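Local coordinates for protein transcriptional regulator URE2 (Saccharomyces cerevisiae, PDB 1G6Y) that represses nitrogen catabolism genes by holding GATA transcriptional activators in the cytoplasm, reduces peroxides with glutathione, and can convert into a prion, at residues D182-A187 with Q198-D203. Sequence-based numbering, arbitrary orientation.
Sequences DTENAA and QSRFFD
A salt-bridge network of D182, E184 and R200 ties the turn leading into the short helix 186-191 to the loop that follows that helix. R200 NH1 meets both acids: E184 OE2 lies 2.6 Å from NH1, in the guanidinium plane and at its edge, while the bridge from NH1 to D182 OD1 measures about 3.1 Å. Arginine suits this place because its long chain reaches both acids and its flat end meets E184 at the edge and F201 on a face; bends at chi2 and chi3 carry the chain obliquely past D182. The CE1 edge of the F201 ring points at that face, 3.1 Å above its centre. The contact belongs to the GST-like C-terminal domain, in a projection that continues from helix 149-180, away from the glutathione site.

D182 is largely buried, and its carboxylate is well supplied with donors, although its oxygens are less surely placed and their bonds approximate. Y189 OH, from helix 186-191, is the main partner of OD2, with a weak bond from S199 OG second; N185 ND2 bonds to OD1 from the same turn. CG anti to the backbone N (chi1 -164°) swings the carboxylate toward S199 and R200. D182 CB, placed by the backbone, approaches the F201 ring obliquely, 3.3 Å from CE1. Serine is apt at 199 because its short hydroxyl also accepts from F201 N at 3.3 Å, forming an ST turn within the type I turn S199-F202.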
ATOM      1  N   ASP B 182      35.547  -7.131   5.848  1.00 57.06           N
ATOM      2  CA  ASP B 182      36.308  -8.292   5.378  1.00 58.21           C
ATOM      3  C   ASP B 182      37.160  -7.959   4.148  1.00 58.92           C
ATOM      4  O   ASP B 182      37.196  -8.720   3.176  1.00 57.94           O
ATOM      5  CB  ASP B 182      35.349  -9.438   5.040  1.00 56.57           C
ATOM      6  CG  ASP B 182      36.051 -10.772   4.933  1.00 56.34           C
ATOM      7  OD1 ASP B 182      36.847 -11.094   5.835  1.00 57.06           O
ATOM      8  OD2 ASP B 182      35.803 -11.505   3.961  1.00 55.30           O
ATOM      9  N   THR B 183      37.838  -6.815   4.200  1.00 60.21           N
ATOM     10  CA  THR B 183      38.701  -6.362   3.109  1.00 61.71           C
ATOM     11  C   THR B 183      39.914  -7.272   2.902  1.00 61.35           C
ATOM     12  O   THR B 183      40.552  -7.248   1.847  1.00 60.52           O
ATOM     13  CB  THR B 183      39.192  -4.910   3.363  1.00 62.48           C
ATOM     14  OG1 THR B 183      40.336  -4.639   2.541  1.00 62.72           O
ATOM     15  CG2 THR B 183      39.546  -4.706   4.838  1.00 62.36           C
ATOM     16  N   GLU B 184      40.217  -8.078   3.913  1.00 62.06           N
ATOM     17  CA  GLU B 184      41.344  -9.002   3.857  1.00 62.89           C
ATOM     18  C   GLU B 184      41.048 -10.208   2.960  1.00 62.53           C
ATOM     19  O   GLU B 184      41.796 -11.188   2.975  1.00 63.49           O
ATOM     20  CB  GLU B 184      41.695  -9.509   5.267  1.00 63.99           C
ATOM     21  CG  GLU B 184      41.734  -8.439   6.367  1.00 65.30           C
ATOM     22  CD  GLU B 184      40.359  -8.135   6.954  1.00 66.68           C
ATOM     23  OE1 GLU B 184      40.274  -7.273   7.858  1.00 67.11           O
ATOM     24  OE2 GLU B 184      39.367  -8.760   6.518  1.00 66.12           O
ATOM     25  N   ASN B 185      39.960 -10.143   2.190  1.00 61.65           N
ATOM     26  CA  ASN B 185      39.579 -11.244   1.296  1.00 60.32           C
ATOM     27  C   ASN B 185      38.818 -10.792   0.046  1.00 60.23           C
ATOM     28  O   ASN B 185      38.389 -11.627  -0.762  1.00 59.21           O
ATOM     29  CB  ASN B 185      38.721 -12.268   2.047  1.00 58.95           C
ATOM     30  CG  ASN B 185      39.503 -13.038   3.089  1.00 58.11           C
ATOM     31  OD1 ASN B 185      40.490 -13.695   2.771  1.00 57.92           O
ATOM     32  ND2 ASN B 185      39.062 -12.964   4.339  1.00 57.63           N
ATOM     33  N   ALA B 186      38.657  -9.478  -0.115  1.00 60.47           N
ATOM     34  CA  ALA B 186      37.933  -8.913  -1.256  1.00 60.26           C
ATOM     35  C   ALA B 186      38.497  -9.320  -2.621  1.00 59.69           C
ATOM     36  O   ALA B 186      37.741  -9.667  -3.531  1.00 58.31           O
ATOM     37  CB  ALA B 186      37.894  -7.395  -1.139  1.00 60.90           C
ATOM     38  N   ALA B 187      39.819  -9.276  -2.760  1.00 59.81           N
ATOM     39  CA  ALA B 187      40.475  -9.643  -4.017  1.00 59.22           C
ATOM     40  C   ALA B 187      40.041 -11.030  -4.482  1.00 58.33           C
ATOM     41  O   ALA B 187      39.674 -11.223  -5.636  1.00 57.85           O
ATOM     42  CB  ALA B 187      41.986  -9.604  -3.843  1.00 58.71           C
ATOM     43  N   GLN B 198      32.124 -17.940   2.592  1.00 44.44           N
ATOM     44  CA  GLN B 198      32.843 -18.300   3.794  1.00 42.86           C
ATOM     45  C   GLN B 198      33.452 -17.084   4.468  1.00 42.75           C
ATOM     46  O   GLN B 198      34.407 -17.201   5.231  1.00 41.68           O
ATOM     47  CB  GLN B 198      33.915 -19.353   3.488  1.00 42.71           C
ATOM     48  CG  GLN B 198      35.164 -18.866   2.793  1.00 40.28           C
ATOM     49  CD  GLN B 198      35.989 -20.018   2.253  1.00 38.86           C
ATOM     50  OE1 GLN B 198      37.216 -20.000   2.323  1.00 38.43           O
ATOM     51  NE2 GLN B 198      35.314 -21.024   1.700  1.00 36.61           N
ATOM     52  N   SER B 199      32.892 -15.914   4.177  1.00 43.28           N
ATOM     53  CA  SER B 199      33.354 -14.679   4.793  1.00 44.13           C
ATOM     54  C   SER B 199      32.877 -14.659   6.246  1.00 44.88           C
ATOM     55  O   SER B 199      31.852 -15.242   6.574  1.00 43.58           O
ATOM     56  CB  SER B 199      32.776 -13.464   4.067  1.00 42.89           C
ATOM     57  OG  SER B 199      33.053 -12.266   4.786  1.00 40.74           O
ATOM     58  N   ARG B 200      33.623 -13.983   7.109  1.00 46.37           N
ATOM     59  CA  ARG B 200      33.255 -13.885   8.514  1.00 47.98           C
ATOM     60  C   ARG B 200      31.907 -13.157   8.672  1.00 48.69           C
ATOM     61  O   ARG B 200      31.168 -13.388   9.635  1.00 49.18           O
ATOM     62  CB  ARG B 200      34.329 -13.107   9.269  1.00 49.86           C
ATOM     63  CG  ARG B 200      35.752 -13.418   8.834  1.00 53.56           C
ATOM     64  CD  ARG B 200      36.517 -12.142   8.455  1.00 55.50           C
ATOM     65  NE  ARG B 200      36.481 -11.122   9.506  1.00 56.95           N
ATOM     66  CZ  ARG B 200      37.119  -9.955   9.444  1.00 57.36           C
ATOM     67  NH1 ARG B 200      37.849  -9.653   8.377  1.00 56.77           N
ATOM     68  NH2 ARG B 200      37.022  -9.087  10.448  1.00 56.31           N
ATOM     69  N   PHE B 201      31.600 -12.274   7.722  1.00 47.76           N
ATOM     70  CA  PHE B 201      30.371 -11.487   7.762  1.00 46.55           C
ATOM     71  C   PHE B 201      29.304 -12.027   6.820  1.00 46.28           C
ATOM     72  O   PHE B 201      28.540 -11.256   6.219  1.00 46.43           O
ATOM     73  CB  PHE B 201      30.655 -10.031   7.375  1.00 47.10           C
ATOM     74  CG  PHE B 201      31.887  -9.454   8.004  1.00 46.82           C
ATOM     75  CD1 PHE B 201      33.150  -9.807   7.543  1.00 47.77           C
ATOM     76  CD2 PHE B 201      31.785  -8.548   9.049  1.00 46.64           C
ATOM     77  CE1 PHE B 201      34.296  -9.265   8.113  1.00 47.92           C
ATOM     78  CE2 PHE B 201      32.929  -7.996   9.631  1.00 48.28           C
ATOM     79  CZ  PHE B 201      34.185  -8.355   9.160  1.00 48.81           C
ATOM     80  N   PHE B 202      29.228 -13.344   6.688  1.00 44.60           N
ATOM     81  CA  PHE B 202      28.245 -13.899   5.779  1.00 43.49           C
ATOM     82  C   PHE B 202      26.871 -14.060   6.402  1.00 44.34           C
ATOM     83  O   PHE B 202      25.854 -14.054   5.703  1.00 45.57           O
ATOM     84  CB  PHE B 202      28.717 -15.238   5.225  1.00 40.72           C
ATOM     85  CG  PHE B 202      28.079 -15.585   3.928  1.00 38.72           C
ATOM     86  CD1 PHE B 202      28.378 -14.850   2.783  1.00 38.11           C
ATOM     87  CD2 PHE B 202      27.126 -16.593   3.852  1.00 38.45           C
ATOM     88  CE1 PHE B 202      27.737 -15.107   1.581  1.00 36.92           C
ATOM     89  CE2 PHE B 202      26.473 -16.866   2.647  1.00 37.64           C
ATOM     90  CZ  PHE B 202      26.780 -16.117   1.510  1.00 37.47           C
ATOM     91  N   ASP B 203      26.837 -14.215   7.719  1.00 44.44           N
ATOM     92  CA  ASP B 203      25.578 -14.377   8.422  1.00 43.27           C
ATOM     93  C   ASP B 203      25.185 -13.059   9.066  1.00 42.00           C
ATOM     94  O   ASP B 203      24.186 -12.988   9.770  1.00 42.60           O
ATOM     95  CB  ASP B 203      25.699 -15.469   9.482  1.00 44.72           C
ATOM     96  CG  ASP B 203      26.880 -15.252  10.403  1.00 47.96           C
ATOM     97  OD1 ASP B 203      27.996 -15.033   9.882  1.00 51.34           O
ATOM     98  OD2 ASP B 203      26.700 -15.307  11.643  1.00 49.04           O
TER